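Local structure of Low molecular weight phosphotyrosine phosphatase family protein (Streptococcus pyogenes, 5GOT) at residues A[20-25]-A[29-34]; A[58-63]-A[124-129]; A[15-20]-A[120-125]. The protein acts as a low molecular weight protein tyrosine phosphatase, hydrolysing phosphotyrosine to tyrosine and inorganic phosphate. All blocks are in the same frame, centred on the assembly; numbering follows the deposited sequence.

Contact 1 of 3, residues A[20-25]-A[29-34]; sequences FVMKSI and DVMMIE
Met22 and Lys23 of helix 14-23 lie against Ile33 and Met31 of strand 31-37, in the beta-alpha-beta unit formed by strand 2-8, this helix and strand 31-37. Here buried Met22 packs on the inward side chains of the strand, while exposed Lys23 lies along its border.

Met22 shows the interior side. Met22 CB lies 4.0 Å from Ile33 CD1. The next carbon is tightly packed, with Met22 CG only 3.5 Å from Ile33 CD1, the two side chains crossing at about a right angle. A bend at chi2 (74°) then turns the rest of the chain along the strand to Met31, where Met22 CE rests 3.8 Å from Met31 CE and also touches the sulfur of that residue. Phe6 of strand 2-8 and Cys133 of helix 122-140 add to the surroundings of Met22.

Lys23 covers the margin. Its aliphatic part runs past Ile33 in the opposite direction, with Lys23 CG 4.0 Å from Ile33 CB. The ammonium group forms a salt bridge with Glu19, one helical turn back. It also donates to a water, 2.8 Å from Lys23 NZ, and this water in turn donates to the strand backbone, 2.9 Å from Ile33 O.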
loop_
_atom_site.group_PDB
_atom_site.type_symbol
_atom_site.label_atom_id
_atom_site.label_comp_id
_atom_site.label_asym_id
_atom_site.label_seq_id
_atom_site.Cartn_x
_atom_site.Cartn_y
_atom_site.Cartn_z
ATOM N N PHE A 20 -1.939 0.886 6.453
ATOM C CA PHE A 20 -2.404 0.730 7.823
ATOM C C PHE A 20 -3.275 -0.506 8.000
ATOM O O PHE A 20 -3.277 -1.091 9.087
ATOM C CB PHE A 20 -3.085 2.027 8.275
ATOM C CG PHE A 20 -2.123 3.182 8.329
ATOM C CD1 PHE A 20 -1.106 3.198 9.276
ATOM C CD2 PHE A 20 -2.172 4.202 7.390
ATOM C CE1 PHE A 20 -0.169 4.239 9.308
ATOM C CE2 PHE A 20 -1.257 5.259 7.424
ATOM C CZ PHE A 20 -0.250 5.274 8.384
ATOM N N VAL A 21 -3.989 -0.951 6.963
ATOM C CA VAL A 21 -4.659 -2.243 7.064
ATOM C C VAL A 21 -3.620 -3.360 7.183
ATOM O O VAL A 21 -3.730 -4.245 8.039
ATOM C CB VAL A 21 -5.611 -2.468 5.874
ATOM C CG1 VAL A 21 -6.181 -3.884 5.907
ATOM C CG2 VAL A 21 -6.757 -1.452 5.897
ATOM N N MET A 22 -2.574 -3.320 6.349
ATOM C CA MET A 22 -1.529 -4.335 6.462
ATOM C C MET A 22 -0.863 -4.279 7.833
ATOM O O MET A 22 -0.591 -5.318 8.448
ATOM C CB MET A 22 -0.482 -4.154 5.360
ATOM C CG MET A 22 0.450 -5.349 5.206
ATOM S SD MET A 22 -0.403 -6.694 4.406
ATOM C CE MET A 22 0.770 -8.045 4.634
ATOM N N LYS A 23 -0.616 -3.071 8.341
ATOM C CA LYS A 23 -0.006 -2.936 9.654
ATOM C C LYS A 23 -0.893 -3.495 10.754
ATOM O O LYS A 23 -0.383 -3.866 11.818
ATOM C CB LYS A 23 0.320 -1.471 9.936
ATOM C CG LYS A 23 1.532 -0.961 9.180
ATOM C CD LYS A 23 1.832 0.473 9.574
ATOM C CE LYS A 23 3.238 0.883 9.180
ATOM N NZ LYS A 23 3.366 2.351 9.064
ATOM N N SER A 24 -2.199 -3.592 10.517
ATOM C CA SER A 24 -3.091 -4.122 11.533
ATOM C C SER A 24 -3.097 -5.642 11.581
ATOM O O SER A 24 -3.664 -6.207 12.521
ATOM C CB SER A 24 -4.521 -3.605 11.313
ATOM O OG SER A 24 -5.211 -4.347 10.312
ATOM N N ILE A 25 -2.495 -6.323 10.603
ATOM C CA ILE A 25 -2.531 -7.778 10.554
ATOM C C ILE A 25 -1.151 -8.412 10.654
ATOM O O ILE A 25 -1.054 -9.636 10.684
ATOM C CB ILE A 25 -3.269 -8.293 9.300
ATOM C CG1 ILE A 25 -2.555 -7.874 8.015
ATOM C CG2 ILE A 25 -4.725 -7.824 9.294
ATOM C CD1 ILE A 25 -3.027 -8.651 6.790
ATOM N N ASP A 29 7.653 -5.979 13.919
ATOM C CA ASP A 29 8.888 -6.714 14.154
ATOM C C ASP A 29 9.215 -7.688 13.032
ATOM O O ASP A 29 10.377 -8.089 12.895
ATOM C CB ASP A 29 8.802 -7.469 15.486
ATOM C CG ASP A 29 8.666 -6.534 16.687
ATOM O OD1 ASP A 29 9.389 -5.517 16.741
ATOM O OD2 ASP A 29 7.831 -6.816 17.577
ATOM N N VAL A 30 8.232 -8.074 12.226
ATOM C CA VAL A 30 8.469 -9.030 11.153
ATOM C C VAL A 30 8.198 -8.456 9.761
ATOM O O VAL A 30 8.674 -9.030 8.768
ATOM C CB VAL A 30 7.657 -10.325 11.384
ATOM C CG1 VAL A 30 6.202 -10.123 11.067
ATOM C CG2 VAL A 30 8.240 -11.497 10.607
ATOM N N MET A 31 7.501 -7.324 9.632
ATOM C CA MET A 31 7.358 -6.673 8.332
ATOM C C MET A 31 7.376 -5.160 8.495
ATOM O O MET A 31 6.696 -4.610 9.369
ATOM C CB MET A 31 6.072 -7.115 7.623
ATOM C CG MET A 31 6.006 -6.691 6.161
ATOM S SD MET A 31 4.435 -7.085 5.361
ATOM C CE MET A 31 4.445 -8.873 5.388
ATOM N N MET A 32 8.154 -4.489 7.655
ATOM C CA MET A 32 8.227 -3.037 7.649
ATOM C C MET A 32 7.391 -2.526 6.483
ATOM O O MET A 32 7.584 -2.957 5.342
ATOM C CB MET A 32 9.683 -2.575 7.540
ATOM C CG MET A 32 9.907 -1.068 7.623
ATOM S SD MET A 32 10.066 -0.298 5.996
ATOM C CE MET A 32 11.134 1.091 6.363
ATOM N N ILE A 33 6.442 -1.638 6.773
ATOM C CA ILE A 33 5.386 -1.285 5.827
ATOM C C ILE A 33 5.286 0.227 5.745
ATOM O O ILE A 33 5.190 0.902 6.775
ATOM C CB ILE A 33 4.032 -1.896 6.232
ATOM C CG1 ILE A 33 4.137 -3.415 6.326
ATOM C CG2 ILE A 33 2.969 -1.542 5.215
ATOM C CD1 ILE A 33 3.046 -4.033 7.149
ATOM N N GLU A 34 5.335 0.754 4.523
ATOM C CA GLU A 34 5.187 2.177 4.246
ATOM C C GLU A 34 4.363 2.320 2.972
ATOM O O GLU A 34 3.958 1.326 2.362
ATOM C CB GLU A 34 6.548 2.870 4.129
ATOM C CG GLU A 34 7.289 2.949 5.467
ATOM C CD GLU A 34 8.424 3.952 5.451
ATOM O OE1 GLU A 34 9.367 3.815 6.261
ATOM O OE2 GLU A 34 8.378 4.872 4.609
HETATM O O HOH W 1 6.179 2.431 8.968
#

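Contact 2 of 3, residues A[58-63]-A[124-129]; sequences YQINYD and ETYQLV
The hydroxyl of Tyr58 sits where loop 58-63 meets helix 122-140, hydrogen-bonded to the carboxylate of Glu123, with Gln127 NE2 3.4 Å from Tyr58 OH. The amide of Gln127 is itself hydrogen-bonded to the other oxygen of Glu123, which fixes one carboxylate between the two side chains. Tyr58 begins the exit from helix 49-57, which ends in a Schellman motif: Gln59, with positive phi, is the C-prime residue, and Ile60 N reaches back to Leu55 O. Tyr58 and Ile60, on either side of Gln59 in the chain, both reach Tyr126 of helix 122-140.

The larger part of the contact is an offset stack of Tyr58 on Tyr126. The ring centroids are 4.0 Å apart and the planes only 11° from parallel. Each ring puts an atom over the middle of the other: Tyr126 CE2 lies 3.5 Å above the plane of the Tyr58 ring, and Tyr58 CD2 a similar height above that of Tyr126. Tyr126 gets there because its CG stands anti to the backbone N (chi1 172°), sending the ring out from the helix toward the loop. The amide of Gln127 stands nearly upright to the Tyr58 ring, the planes 83° apart.

Ile60 supplies a different kind of approach. Rather than covering a face, its terminal methyl arrives at the edge of the Tyr126 ring, near the ring plane, with Ile60 CD1 3.6 Å from Tyr126 CE1. The same methyl borders the phenol oxygen, Ile60 CD1 to Tyr126 OH being 3.7 Å, while Tyr58 CB lies equally close to Tyr126 OH.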
loop_
_atom_site.group_PDB
_atom_site.type_symbol
_atom_site.label_atom_id
_atom_site.label_comp_id
_atom_site.label_asym_id
_atom_site.label_seq_id
_atom_site.Cartn_x
_atom_site.Cartn_y
_atom_site.Cartn_z
ATOM N N TYR A 58 -13.577 1.062 11.062
ATOM C CA TYR A 58 -13.155 -0.296 11.346
ATOM C C TYR A 58 -12.094 -0.357 12.440
ATOM O O TYR A 58 -11.506 -1.419 12.659
ATOM C CB TYR A 58 -12.677 -0.965 10.054
ATOM C CG TYR A 58 -13.832 -1.213 9.106
ATOM C CD1 TYR A 58 -14.664 -2.311 9.275
ATOM C CD2 TYR A 58 -14.114 -0.334 8.070
ATOM C CE1 TYR A 58 -15.736 -2.540 8.426
ATOM C CE2 TYR A 58 -15.180 -0.555 7.208
ATOM C CZ TYR A 58 -15.994 -1.657 7.398
ATOM O OH TYR A 58 -17.061 -1.899 6.560
ATOM N N GLN A 59 -11.860 0.751 13.145
ATOM C CA GLN A 59 -10.951 0.778 14.290
ATOM C C GLN A 59 -9.563 0.276 13.894
ATOM O O GLN A 59 -8.970 -0.588 14.547
ATOM C CB GLN A 59 -11.514 -0.038 15.456
ATOM C CG GLN A 59 -12.937 0.324 15.850
ATOM C CD GLN A 59 -13.415 -0.459 17.058
ATOM O OE1 GLN A 59 -14.264 -1.347 16.943
ATOM N NE2 GLN A 59 -12.872 -0.132 18.228
ATOM N N ILE A 60 -9.050 0.810 12.795
ATOM C CA ILE A 60 -7.718 0.476 12.316
ATOM C C ILE A 60 -6.813 1.651 12.651
ATOM O O ILE A 60 -6.990 2.756 12.123
ATOM C CB ILE A 60 -7.722 0.157 10.817
ATOM C CG1 ILE A 60 -8.608 -1.063 10.580
ATOM C CG2 ILE A 60 -6.299 -0.074 10.315
ATOM C CD1 ILE A 60 -8.374 -1.746 9.300
ATOM N N ASN A 61 -5.865 1.422 13.554
ATOM C CA ASN A 61 -4.954 2.483 13.954
ATOM C C ASN A 61 -4.205 3.010 12.740
ATOM O O ASN A 61 -3.897 2.258 11.809
ATOM C CB ASN A 61 -3.960 1.975 15.001
ATOM C CG ASN A 61 -4.630 1.593 16.310
ATOM O OD1 ASN A 61 -5.754 2.010 16.592
ATOM N ND2 ASN A 61 -3.937 0.796 17.120
ATOM N N TYR A 62 -3.940 4.315 12.738
ATOM C CA TYR A 62 -3.071 4.891 11.727
ATOM C C TYR A 62 -2.368 6.108 12.301
ATOM O O TYR A 62 -2.780 6.670 13.320
ATOM C CB TYR A 62 -3.827 5.257 10.447
ATOM C CG TYR A 62 -4.858 6.358 10.563
ATOM C CD1 TYR A 62 -6.179 6.062 10.877
ATOM C CD2 TYR A 62 -4.520 7.692 10.328
ATOM C CE1 TYR A 62 -7.143 7.063 10.965
ATOM C CE2 TYR A 62 -5.482 8.703 10.412
ATOM C CZ TYR A 62 -6.788 8.376 10.732
ATOM O OH TYR A 62 -7.752 9.358 10.819
ATOM N N ASP A 63 -1.298 6.503 11.619
ATOM C CA ASP A 63 -0.448 7.613 12.038
ATOM C C ASP A 63 -1.062 8.895 11.495
ATOM O O ASP A 63 -1.020 9.141 10.284
ATOM C CB ASP A 63 0.977 7.409 11.519
ATOM C CG ASP A 63 1.991 8.366 12.139
ATOM O OD1 ASP A 63 1.601 9.428 12.679
ATOM O OD2 ASP A 63 3.198 8.050 12.076
ATOM N N GLU A 124 -16.102 -0.254 -0.576
ATOM C CA GLU A 124 -15.582 -1.205 -1.558
ATOM C C GLU A 124 -14.061 -1.262 -1.507
ATOM O O GLU A 124 -13.468 -2.348 -1.541
ATOM C CB GLU A 124 -16.049 -0.834 -2.970
ATOM C CG GLU A 124 -15.473 -1.757 -4.082
ATOM C CD GLU A 124 -15.987 -1.432 -5.495
ATOM O OE1 GLU A 124 -15.995 -0.242 -5.899
ATOM O OE2 GLU A 124 -16.384 -2.376 -6.213
ATOM N N THR A 125 -13.417 -0.091 -1.427
ATOM C CA THR A 125 -11.961 -0.028 -1.343
ATOM C C THR A 125 -11.460 -0.786 -0.125
ATOM O O THR A 125 -10.516 -1.584 -0.210
ATOM C CB THR A 125 -11.488 1.434 -1.277
ATOM O OG1 THR A 125 -12.012 2.168 -2.389
ATOM C CG2 THR A 125 -9.960 1.511 -1.295
ATOM N N TYR A 126 -12.080 -0.540 1.026
ATOM C CA TYR A 126 -11.632 -1.194 2.244
ATOM C C TYR A 126 -11.741 -2.705 2.118
ATOM O O TYR A 126 -10.794 -3.431 2.441
ATOM C CB TYR A 126 -12.433 -0.694 3.447
ATOM C CG TYR A 126 -12.139 -1.495 4.689
ATOM C CD1 TYR A 126 -10.975 -1.289 5.405
ATOM C CD2 TYR A 126 -13.015 -2.483 5.125
ATOM C CE1 TYR A 126 -10.686 -2.043 6.524
ATOM C CE2 TYR A 126 -12.730 -3.237 6.251
ATOM C CZ TYR A 126 -11.564 -3.010 6.940
ATOM O OH TYR A 126 -11.278 -3.748 8.060
ATOM N N GLN A 127 -12.888 -3.202 1.645
ATOM C CA GLN A 127 -13.073 -4.650 1.559
ATOM C C GLN A 127 -12.035 -5.285 0.639
ATOM O O GLN A 127 -11.501 -6.357 0.942
ATOM C CB GLN A 127 -14.487 -4.990 1.077
ATOM C CG GLN A 127 -15.626 -4.483 1.970
ATOM C CD GLN A 127 -15.566 -5.034 3.393
ATOM O OE1 GLN A 127 -14.973 -6.087 3.649
ATOM N NE2 GLN A 127 -16.185 -4.319 4.326
ATOM N N LEU A 128 -11.731 -4.637 -0.490
ATOM C CA LEU A 128 -10.746 -5.205 -1.416
ATOM C C LEU A 128 -9.324 -5.073 -0.891
ATOM O O LEU A 128 -8.482 -5.948 -1.144
ATOM C CB LEU A 128 -10.879 -4.537 -2.781
ATOM C CG LEU A 128 -12.230 -4.878 -3.394
ATOM C CD1 LEU A 128 -12.523 -4.022 -4.607
ATOM C CD2 LEU A 128 -12.262 -6.361 -3.745
ATOM N N VAL A 129 -9.025 -3.979 -0.188
ATOM C CA VAL A 129 -7.697 -3.808 0.390
ATOM C C VAL A 129 -7.487 -4.809 1.511
ATOM O O VAL A 129 -6.408 -5.392 1.663
ATOM C CB VAL A 129 -7.537 -2.363 0.888
ATOM C CG1 VAL A 129 -6.377 -2.250 1.872
ATOM C CG2 VAL A 129 -7.344 -1.447 -0.286
#

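Contact 3 of 3, residues A[15-20]-A[120-125]; sequences SPMAEF and NDFEET
The ring of Phe122 meets Met17 at its edge: the methyl Met17 CE lies close to the ring plane, 4.1 Å from Phe122 CD2. Asn120 OD1 is also at the edge, in plane, while the imidazole of His48 meets the phenyl group with the two planes about 20° apart. Thr51 and Ile54 of helix 49-57 are further neighbours of this ring, which thus touches both helix 14-23 and helix 49-57.

Met17, on helix 14-23, spans the gap to the start of helix 122-140. Its chain leaves CB with CG anti to the backbone N (chi1 -165°), stays extended as far as the sulfur, and bends only at chi3, the turn about CG-SD. That bend brings the methyl against the methyl of Thr125, with Met17 CE 3.6 Å and Met17 SD 3.7 Å from Thr125 CG2.

Threonine divides its two branches between these tasks. While the methyl takes the methionine, the hydroxyl turns back into its own helix and donates to the carbonyl of Asp121, Thr125 OG1 to Asp121 O being 3.1 Å, from above the carbonyl plane. The same oxygen accepts the backbone bond from Thr125 N. Asp121 is the N-cap of the helix, and its side chain accepts from Glu124 N in an almost straight bond (177°), 3.0 Å from Asp121 OD1, met from above the carboxylate plane.

Across the interface, then, the contact is wholly apolar, and the hydroxyl of Thr125 and the N-H groups of Glu124 and Thr125 find acceptors on Asp121, within the first turn. Here the bonds to Asp121 are local, and what faces Met17 is the methyl of Thr125 and the ring edge of Phe122; the carboxylate at the cap would probably also be favoured by the positive end of the helix dipole.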
loop_
_atom_site.group_PDB
_atom_site.type_symbol
_atom_site.label_atom_id
_atom_site.label_comp_id
_atom_site.label_asym_id
_atom_site.label_seq_id
_atom_site.Cartn_x
_atom_site.Cartn_y
_atom_site.Cartn_z
ATOM N N SER A 15 -3.232 3.735 -1.335
ATOM C CA SER A 15 -2.005 3.161 -0.792
ATOM C C SER A 15 -1.865 3.389 0.715
ATOM O O SER A 15 -1.400 2.473 1.408
ATOM C CB SER A 15 -0.757 3.679 -1.528
ATOM O OG SER A 15 -0.682 5.092 -1.560
ATOM N N PRO A 16 -2.246 4.554 1.285
ATOM C CA PRO A 16 -2.228 4.642 2.758
ATOM C C PRO A 16 -3.190 3.670 3.404
ATOM O O PRO A 16 -2.908 3.128 4.486
ATOM C CB PRO A 16 -2.625 6.100 3.053
ATOM C CG PRO A 16 -2.497 6.819 1.791
ATOM C CD PRO A 16 -2.704 5.819 0.680
ATOM N N MET A 17 -4.340 3.434 2.778
ATOM C CA MET A 17 -5.260 2.465 3.353
ATOM C C MET A 17 -4.597 1.095 3.458
ATOM O O MET A 17 -4.695 0.428 4.494
ATOM C CB MET A 17 -6.547 2.380 2.534
ATOM C CG MET A 17 -7.677 1.670 3.294
ATOM S SD MET A 17 -9.116 1.359 2.277
ATOM C CE MET A 17 -9.637 3.049 1.969
ATOM N N ALA A 18 -3.872 0.687 2.411
ATOM C CA ALA A 18 -3.200 -0.610 2.437
ATOM C C ALA A 18 -2.129 -0.644 3.519
ATOM O O ALA A 18 -2.022 -1.634 4.258
ATOM C CB ALA A 18 -2.593 -0.925 1.064
ATOM N N GLU A 19 -1.349 0.440 3.645
ATOM C CA GLU A 19 -0.319 0.525 4.676
ATOM C C GLU A 19 -0.882 0.180 6.044
ATOM O O GLU A 19 -0.407 -0.740 6.719
ATOM C CB GLU A 19 0.305 1.929 4.704
ATOM C CG GLU A 19 1.229 2.151 5.904
ATOM C CD GLU A 19 1.929 3.512 5.915
ATOM O OE1 GLU A 19 1.803 4.294 4.948
ATOM O OE2 GLU A 19 2.616 3.799 6.914
ATOM N N PHE A 20 -1.939 0.886 6.453
ATOM C CA PHE A 20 -2.404 0.730 7.823
ATOM C C PHE A 20 -3.275 -0.506 8.000
ATOM O O PHE A 20 -3.277 -1.091 9.087
ATOM C CB PHE A 20 -3.085 2.027 8.275
ATOM C CG PHE A 20 -2.123 3.182 8.329
ATOM C CD1 PHE A 20 -1.106 3.198 9.276
ATOM C CD2 PHE A 20 -2.172 4.202 7.390
ATOM C CE1 PHE A 20 -0.169 4.239 9.308
ATOM C CE2 PHE A 20 -1.257 5.259 7.424
ATOM C CZ PHE A 20 -0.250 5.274 8.384
ATOM N N ASN A 120 -15.696 7.100 -5.280
ATOM C CA ASN A 120 -16.035 7.594 -3.947
ATOM C C ASN A 120 -16.623 6.498 -3.058
ATOM O O ASN A 120 -17.317 6.785 -2.078
ATOM C CB ASN A 120 -16.991 8.792 -4.014
ATOM C CG ASN A 120 -17.061 9.531 -2.710
ATOM O OD1 ASN A 120 -16.038 9.793 -2.097
ATOM N ND2 ASN A 120 -18.268 9.825 -2.248
ATOM N N ASP A 121 -16.363 5.230 -3.368
ATOM C CA ASP A 121 -16.870 4.116 -2.566
ATOM C C ASP A 121 -15.712 3.548 -1.744
ATOM O O ASP A 121 -15.082 2.551 -2.112
ATOM C CB ASP A 121 -17.500 3.072 -3.463
ATOM C CG ASP A 121 -18.206 1.999 -2.687
ATOM O OD1 ASP A 121 -17.994 1.900 -1.461
ATOM O OD2 ASP A 121 -18.981 1.256 -3.312
ATOM N N PHE A 122 -15.441 4.180 -0.603
ATOM C CA PHE A 122 -14.318 3.744 0.220
ATOM C C PHE A 122 -14.617 2.456 0.975
ATOM O O PHE A 122 -13.685 1.804 1.454
ATOM C CB PHE A 122 -13.914 4.851 1.190
ATOM C CG PHE A 122 -13.256 6.014 0.511
ATOM C CD1 PHE A 122 -14.021 6.990 -0.107
ATOM C CD2 PHE A 122 -11.871 6.105 0.452
ATOM C CE1 PHE A 122 -13.409 8.062 -0.747
ATOM C CE2 PHE A 122 -11.257 7.169 -0.190
ATOM C CZ PHE A 122 -12.029 8.144 -0.796
ATOM N N GLU A 123 -15.891 2.078 1.089
ATOM C CA GLU A 123 -16.239 0.772 1.639
ATOM C C GLU A 123 -15.779 -0.352 0.718
ATOM O O GLU A 123 -15.149 -1.314 1.171
ATOM C CB GLU A 123 -17.747 0.694 1.871
ATOM C CG GLU A 123 -18.262 -0.705 2.166
ATOM C CD GLU A 123 -17.812 -1.229 3.509
ATOM O OE1 GLU A 123 -17.334 -0.428 4.333
ATOM O OE2 GLU A 123 -17.942 -2.448 3.743
ATOM N N GLU A 124 -16.102 -0.254 -0.576
ATOM C CA GLU A 124 -15.582 -1.205 -1.558
ATOM C C GLU A 124 -14.061 -1.262 -1.507
ATOM O O GLU A 124 -13.468 -2.348 -1.541
ATOM C CB GLU A 124 -16.049 -0.834 -2.970
ATOM C CG GLU A 124 -15.473 -1.757 -4.082
ATOM C CD GLU A 124 -15.987 -1.432 -5.495
ATOM O OE1 GLU A 124 -15.995 -0.242 -5.899
ATOM O OE2 GLU A 124 -16.384 -2.376 -6.213
ATOM N N THR A 125 -13.417 -0.091 -1.427
ATOM C CA THR A 125 -11.961 -0.028 -1.343
ATOM C C THR A 125 -11.460 -0.786 -0.125
ATOM O O THR A 125 -10.516 -1.584 -0.210
ATOM C CB THR A 125 -11.488 1.434 -1.277
ATOM O OG1 THR A 125 -12.012 2.168 -2.389
ATOM C CG2 THR A 125 -9.960 1.511 -1.295
#

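Contacts 1 and 3 both use helix 14-23, whereas contact 2 joins loop 58-63 to helix 122-140, which contact 3 also uses. Contact 1 sets helix 14-23 against strand 31-37, contact 3 against the start of helix 122-140, and their centres lie about 15 Å apart. Contact 2 lies close to contact 3, centres about 6 Å apart, and the two share Glu124 and Thr125. Contacts 1 and 2 meet where Phe20 CG touches Tyr62 CB at 3.4 Å. In this family the phosphate-binding loop with its CX5R signature leads into the helix corresponding to 14-23, so contacts 1 and 3 probably pack the helix that follows that loop.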